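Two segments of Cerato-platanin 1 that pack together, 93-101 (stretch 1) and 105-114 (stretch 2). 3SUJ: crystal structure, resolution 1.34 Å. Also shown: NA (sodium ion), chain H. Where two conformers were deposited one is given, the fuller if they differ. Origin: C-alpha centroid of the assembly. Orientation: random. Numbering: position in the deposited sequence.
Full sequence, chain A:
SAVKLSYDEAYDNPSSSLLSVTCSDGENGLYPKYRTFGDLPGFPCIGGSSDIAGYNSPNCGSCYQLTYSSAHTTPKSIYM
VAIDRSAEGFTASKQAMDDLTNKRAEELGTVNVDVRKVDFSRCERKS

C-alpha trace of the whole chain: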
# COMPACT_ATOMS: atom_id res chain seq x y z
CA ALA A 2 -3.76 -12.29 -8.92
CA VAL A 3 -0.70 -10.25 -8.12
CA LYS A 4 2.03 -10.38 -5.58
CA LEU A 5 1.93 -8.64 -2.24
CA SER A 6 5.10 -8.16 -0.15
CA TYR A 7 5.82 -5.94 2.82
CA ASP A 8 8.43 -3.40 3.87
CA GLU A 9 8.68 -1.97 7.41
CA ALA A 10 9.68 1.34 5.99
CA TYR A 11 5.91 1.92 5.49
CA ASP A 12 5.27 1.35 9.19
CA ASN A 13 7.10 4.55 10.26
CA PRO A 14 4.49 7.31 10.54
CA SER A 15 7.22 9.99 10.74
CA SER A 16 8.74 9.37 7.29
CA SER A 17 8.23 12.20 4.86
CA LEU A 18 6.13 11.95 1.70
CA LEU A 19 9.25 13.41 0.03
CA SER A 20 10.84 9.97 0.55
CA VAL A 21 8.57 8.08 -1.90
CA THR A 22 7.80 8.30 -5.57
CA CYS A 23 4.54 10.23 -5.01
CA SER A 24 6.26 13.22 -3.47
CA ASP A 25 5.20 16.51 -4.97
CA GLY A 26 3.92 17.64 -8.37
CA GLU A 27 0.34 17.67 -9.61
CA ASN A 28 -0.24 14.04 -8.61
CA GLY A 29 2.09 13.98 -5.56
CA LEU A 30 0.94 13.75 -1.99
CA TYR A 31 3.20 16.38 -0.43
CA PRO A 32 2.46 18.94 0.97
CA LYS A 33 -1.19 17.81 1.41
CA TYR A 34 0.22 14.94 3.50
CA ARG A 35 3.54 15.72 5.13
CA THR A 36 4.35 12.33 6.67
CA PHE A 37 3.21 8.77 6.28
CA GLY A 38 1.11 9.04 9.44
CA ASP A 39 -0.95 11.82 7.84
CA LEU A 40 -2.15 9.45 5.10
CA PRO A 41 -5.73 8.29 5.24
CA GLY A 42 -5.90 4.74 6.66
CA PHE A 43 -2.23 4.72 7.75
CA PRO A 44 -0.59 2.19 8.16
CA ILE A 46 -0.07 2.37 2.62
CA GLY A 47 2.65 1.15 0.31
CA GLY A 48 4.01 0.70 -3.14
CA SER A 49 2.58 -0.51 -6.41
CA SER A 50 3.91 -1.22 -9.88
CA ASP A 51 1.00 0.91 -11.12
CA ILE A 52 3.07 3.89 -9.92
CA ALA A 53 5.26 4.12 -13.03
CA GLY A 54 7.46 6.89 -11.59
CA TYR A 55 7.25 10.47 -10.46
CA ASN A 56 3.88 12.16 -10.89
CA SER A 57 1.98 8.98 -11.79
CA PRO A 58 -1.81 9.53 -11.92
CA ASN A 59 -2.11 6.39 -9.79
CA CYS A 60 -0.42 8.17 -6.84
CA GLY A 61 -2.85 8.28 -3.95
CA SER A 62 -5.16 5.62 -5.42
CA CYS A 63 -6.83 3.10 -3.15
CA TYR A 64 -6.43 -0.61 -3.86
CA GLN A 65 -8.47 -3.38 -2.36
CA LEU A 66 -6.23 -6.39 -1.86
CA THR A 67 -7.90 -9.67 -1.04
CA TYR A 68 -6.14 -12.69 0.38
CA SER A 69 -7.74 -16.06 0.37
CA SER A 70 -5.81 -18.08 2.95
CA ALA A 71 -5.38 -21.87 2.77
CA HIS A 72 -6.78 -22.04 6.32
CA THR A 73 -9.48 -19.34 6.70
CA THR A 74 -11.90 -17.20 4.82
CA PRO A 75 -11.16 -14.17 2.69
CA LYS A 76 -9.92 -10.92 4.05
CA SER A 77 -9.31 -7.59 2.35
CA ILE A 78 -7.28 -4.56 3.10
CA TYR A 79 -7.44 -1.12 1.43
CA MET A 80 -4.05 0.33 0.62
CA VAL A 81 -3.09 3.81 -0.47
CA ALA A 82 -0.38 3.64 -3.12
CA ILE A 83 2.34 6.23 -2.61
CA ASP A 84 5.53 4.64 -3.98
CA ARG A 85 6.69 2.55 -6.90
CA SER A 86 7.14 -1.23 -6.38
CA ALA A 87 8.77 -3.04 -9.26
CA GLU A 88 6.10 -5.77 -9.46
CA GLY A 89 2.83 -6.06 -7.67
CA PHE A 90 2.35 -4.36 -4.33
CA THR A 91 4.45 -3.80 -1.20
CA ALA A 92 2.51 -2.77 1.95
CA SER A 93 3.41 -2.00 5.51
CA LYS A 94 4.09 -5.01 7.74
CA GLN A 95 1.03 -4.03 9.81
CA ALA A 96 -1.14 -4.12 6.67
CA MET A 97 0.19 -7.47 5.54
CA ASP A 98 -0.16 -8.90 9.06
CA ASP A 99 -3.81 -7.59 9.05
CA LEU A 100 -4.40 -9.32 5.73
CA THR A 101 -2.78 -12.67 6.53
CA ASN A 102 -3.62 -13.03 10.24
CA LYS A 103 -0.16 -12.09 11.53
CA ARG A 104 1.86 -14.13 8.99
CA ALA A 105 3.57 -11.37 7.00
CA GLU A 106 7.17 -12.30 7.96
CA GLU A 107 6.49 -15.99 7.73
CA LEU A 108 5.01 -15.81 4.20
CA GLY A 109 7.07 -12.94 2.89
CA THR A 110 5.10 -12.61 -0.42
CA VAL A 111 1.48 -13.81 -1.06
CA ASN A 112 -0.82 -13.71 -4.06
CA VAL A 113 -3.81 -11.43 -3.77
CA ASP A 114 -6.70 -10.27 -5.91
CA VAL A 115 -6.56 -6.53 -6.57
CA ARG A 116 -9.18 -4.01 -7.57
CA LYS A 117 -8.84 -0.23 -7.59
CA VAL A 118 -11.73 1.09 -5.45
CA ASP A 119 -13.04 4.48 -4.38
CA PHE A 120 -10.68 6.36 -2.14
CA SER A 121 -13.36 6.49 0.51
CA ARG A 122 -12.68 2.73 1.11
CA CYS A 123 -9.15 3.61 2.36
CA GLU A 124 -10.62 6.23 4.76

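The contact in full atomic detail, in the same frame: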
# COMPACT_ATOMS: atom_id res chain seq x y z
N SER A 93 2.87 -1.94 4.18
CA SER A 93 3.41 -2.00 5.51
C SER A 93 3.37 -3.41 6.03
O SER A 93 2.47 -4.21 5.66
CB SER A 93 2.76 -1.02 6.51
OG SER A 93 1.33 -1.39 6.99
N LYS A 94 4.23 -3.74 7.04
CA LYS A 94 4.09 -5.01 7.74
C LYS A 94 2.74 -5.07 8.47
O LYS A 94 2.14 -6.14 8.44
CB LYS A 94 5.26 -5.24 8.72
CG LYS A 94 5.24 -6.62 9.28
CD LYS A 94 6.44 -6.78 10.23
CE LYS A 94 6.35 -8.15 10.84
NZ LYS A 94 5.37 -8.22 11.96
N GLN A 95 2.33 -3.99 9.11
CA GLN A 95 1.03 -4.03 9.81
C GLN A 95 -0.10 -4.39 8.81
O GLN A 95 -0.98 -5.17 9.16
CB GLN A 95 0.75 -2.71 10.46
CG GLN A 95 1.50 -2.49 11.78
CD GLN A 95 1.45 -1.10 12.19
OE1 GLN A 95 0.50 -0.73 12.98
NE2 GLN A 95 2.37 -0.28 11.69
N ALA A 96 -0.10 -3.81 7.63
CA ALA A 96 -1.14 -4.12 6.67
C ALA A 96 -1.10 -5.57 6.24
O ALA A 96 -2.14 -6.24 6.17
CB ALA A 96 -0.96 -3.21 5.53
N MET A 97 0.11 -6.10 5.97
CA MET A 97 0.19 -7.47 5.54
C MET A 97 -0.14 -8.44 6.69
O MET A 97 -0.72 -9.49 6.42
CB MET A 97 1.56 -7.77 4.89
CG MET A 97 1.56 -9.18 4.26
SD MET A 97 3.01 -9.37 3.21
CE MET A 97 2.93 -11.08 2.79
N ASP A 98 0.25 -8.10 7.91
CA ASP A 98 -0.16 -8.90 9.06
C ASP A 98 -1.69 -8.87 9.19
O ASP A 98 -2.28 -9.95 9.48
CB ASP A 98 0.50 -8.37 10.32
CG ASP A 98 1.87 -9.01 10.59
OD1 ASP A 98 2.13 -10.10 10.13
OD2 ASP A 98 2.66 -8.36 11.33
N ASP A 99 -2.33 -7.73 8.97
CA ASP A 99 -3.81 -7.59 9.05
C ASP A 99 -4.41 -8.57 8.02
O ASP A 99 -5.32 -9.34 8.29
CB ASP A 99 -4.23 -6.14 8.78
CG ASP A 99 -4.03 -5.25 9.99
OD1 ASP A 99 -3.57 -5.73 11.03
OD2 ASP A 99 -4.32 -4.04 9.88
N LEU A 100 -3.87 -8.57 6.80
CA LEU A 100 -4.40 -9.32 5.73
C LEU A 100 -4.30 -10.79 5.96
O LEU A 100 -5.17 -11.56 5.49
CB LEU A 100 -3.66 -8.91 4.44
CG LEU A 100 -4.15 -9.54 3.17
CD1 LEU A 100 -5.66 -9.17 2.92
CD2 LEU A 100 -3.23 -9.07 2.08
N THR A 101 -3.15 -11.27 6.50
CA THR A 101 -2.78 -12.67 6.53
C THR A 101 -2.90 -13.29 7.93
O THR A 101 -2.44 -14.37 8.17
CB THR A 101 -1.27 -12.85 6.06
OG1 THR A 101 -0.40 -12.20 7.02
CG2 THR A 101 -1.06 -12.36 4.65
N ALA A 105 2.85 -12.11 8.05
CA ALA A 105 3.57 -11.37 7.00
C ALA A 105 5.04 -11.86 6.86
O ALA A 105 5.50 -12.20 5.81
CB ALA A 105 3.59 -9.93 7.30
N GLU A 106 5.80 -11.79 7.90
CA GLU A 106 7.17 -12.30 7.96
C GLU A 106 7.29 -13.76 7.60
O GLU A 106 8.15 -14.13 6.76
CB GLU A 106 7.76 -12.03 9.36
CG GLU A 106 9.27 -12.32 9.53
CD GLU A 106 9.83 -11.74 10.87
OE1 GLU A 106 9.11 -11.24 11.80
OE2 GLU A 106 11.06 -11.73 10.98
N GLU A 107 6.43 -14.62 8.11
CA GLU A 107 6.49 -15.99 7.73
C GLU A 107 6.31 -16.24 6.24
O GLU A 107 7.08 -16.93 5.57
CB GLU A 107 5.41 -16.74 8.54
CG GLU A 107 5.25 -18.11 8.09
CD GLU A 107 3.91 -18.75 8.47
OE1 GLU A 107 3.15 -18.20 9.31
OE2 GLU A 107 3.63 -19.83 7.94
N LEU A 108 5.31 -15.61 5.62
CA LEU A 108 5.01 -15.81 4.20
C LEU A 108 5.92 -15.02 3.28
O LEU A 108 6.29 -15.51 2.22
CB LEU A 108 3.52 -15.49 3.94
CG LEU A 108 2.56 -16.45 4.69
CD1 LEU A 108 1.09 -15.99 4.65
CD2 LEU A 108 2.74 -17.87 4.17
N GLY A 109 6.19 -13.80 3.67
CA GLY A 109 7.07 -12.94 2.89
C GLY A 109 6.34 -12.24 1.74
O GLY A 109 6.20 -11.03 1.70
N THR A 110 5.87 -13.06 0.81
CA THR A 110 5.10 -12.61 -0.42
C THR A 110 3.89 -13.53 -0.61
O THR A 110 4.07 -14.76 -0.44
CB THR A 110 5.99 -12.64 -1.64
OG1 THR A 110 7.07 -11.69 -1.41
CG2 THR A 110 5.23 -12.24 -2.91
N VAL A 111 2.71 -13.00 -0.84
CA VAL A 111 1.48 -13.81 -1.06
C VAL A 111 0.87 -13.33 -2.34
O VAL A 111 1.13 -12.24 -2.81
CB VAL A 111 0.49 -13.69 0.03
CG1 VAL A 111 1.01 -14.28 1.35
CG2 VAL A 111 -0.01 -12.31 0.23
N ASN A 112 0.05 -14.15 -2.92
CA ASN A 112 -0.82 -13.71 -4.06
C ASN A 112 -2.13 -13.19 -3.55
O ASN A 112 -2.68 -13.76 -2.63
CB ASN A 112 -1.04 -14.89 -5.02
CG ASN A 112 0.27 -15.34 -5.67
OD1 ASN A 112 1.17 -14.54 -5.95
ND2 ASN A 112 0.37 -16.62 -5.89
N VAL A 113 -2.53 -12.07 -4.11
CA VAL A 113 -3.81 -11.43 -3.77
C VAL A 113 -4.60 -11.10 -5.02
O VAL A 113 -4.03 -10.90 -6.09
CB VAL A 113 -3.58 -10.13 -2.95
CG1 VAL A 113 -2.96 -10.42 -1.58
CG2 VAL A 113 -2.76 -9.14 -3.72
N ASP A 114 -5.90 -10.96 -4.83
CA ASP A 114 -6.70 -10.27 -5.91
C ASP A 114 -6.70 -8.80 -5.67
O ASP A 114 -6.75 -8.38 -4.54
CB ASP A 114 -8.17 -10.80 -5.85
CG ASP A 114 -8.28 -12.04 -6.58
OD1 ASP A 114 -8.29 -11.96 -7.83
OD2 ASP A 114 -8.27 -13.09 -5.95
NA NA H . 10.31 -10.75 13.34
O HOH W 1 4.59 -11.30 10.66
O HOH W 2 6.37 -10.87 12.80
O HOH W 3 12.42 -11.49 12.72
O HOH W 4 9.15 -9.60 14.57
O HOH W 5 10.06 -12.34 14.36

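Contact between the helix 94-101 and the segment 105-114 of Cerato-platanin 1, in which a short helix (105-108) leads through a turn at G109 into a strand whose axis lies at 78° to that of the first helix. S93 precedes the helix at its N-cap; with chi1 at p, its OG accepts from A96 N (2.9 Å), a capping bond that satisfies a free amide of the first turn. M97, the main apolar reach, has all three chi angles t and is fully extended: CG packs on A105 CB at 3.7 Å, and CE continues past it to V111 CG1 (4.0 Å) and to the backbone at G109 O (3.4 Å). G109 follows the short helix with positive phi, a conformation that favours glycine. One turn along from M97, L100 (t, p) directs CD2 to V113 CG1 at 3.9 Å; V111 and V113, alternate strand residues, both have chi1 at m and point toward the helix. T101 takes chi1 at p, which brings its OG1 back to M97 O (2.8 Å) as a donor and leaves CG2 4.3 Å from V111 CG1. T101 OG1 also lies 3.4 Å from A105 N, but the angle is poor for a hydrogen bond. That amide instead donates to D98, A105 N to OD1 at 3.0 Å and 159°, the one direct hydrogen bond between the segments. The other carboxylate oxygen of D98, OD2, forms a salt bridge with K94 NZ (2.8 Å); K94 is t through chi3 and bends at chi4 (m). Two waters extend this polar edge: water 1 donates to D98 OD1 (2.8 Å) and accepts from E106 N (3.1 Å), while water 2 links K94 NZ (3.0 Å) to E106 OE1 (2.9 Å). E106, t at chi1 and chi2, also binds sodium through its carboxylate, OE1 at 2.0 Å and OE2 at 2.7 Å from NA.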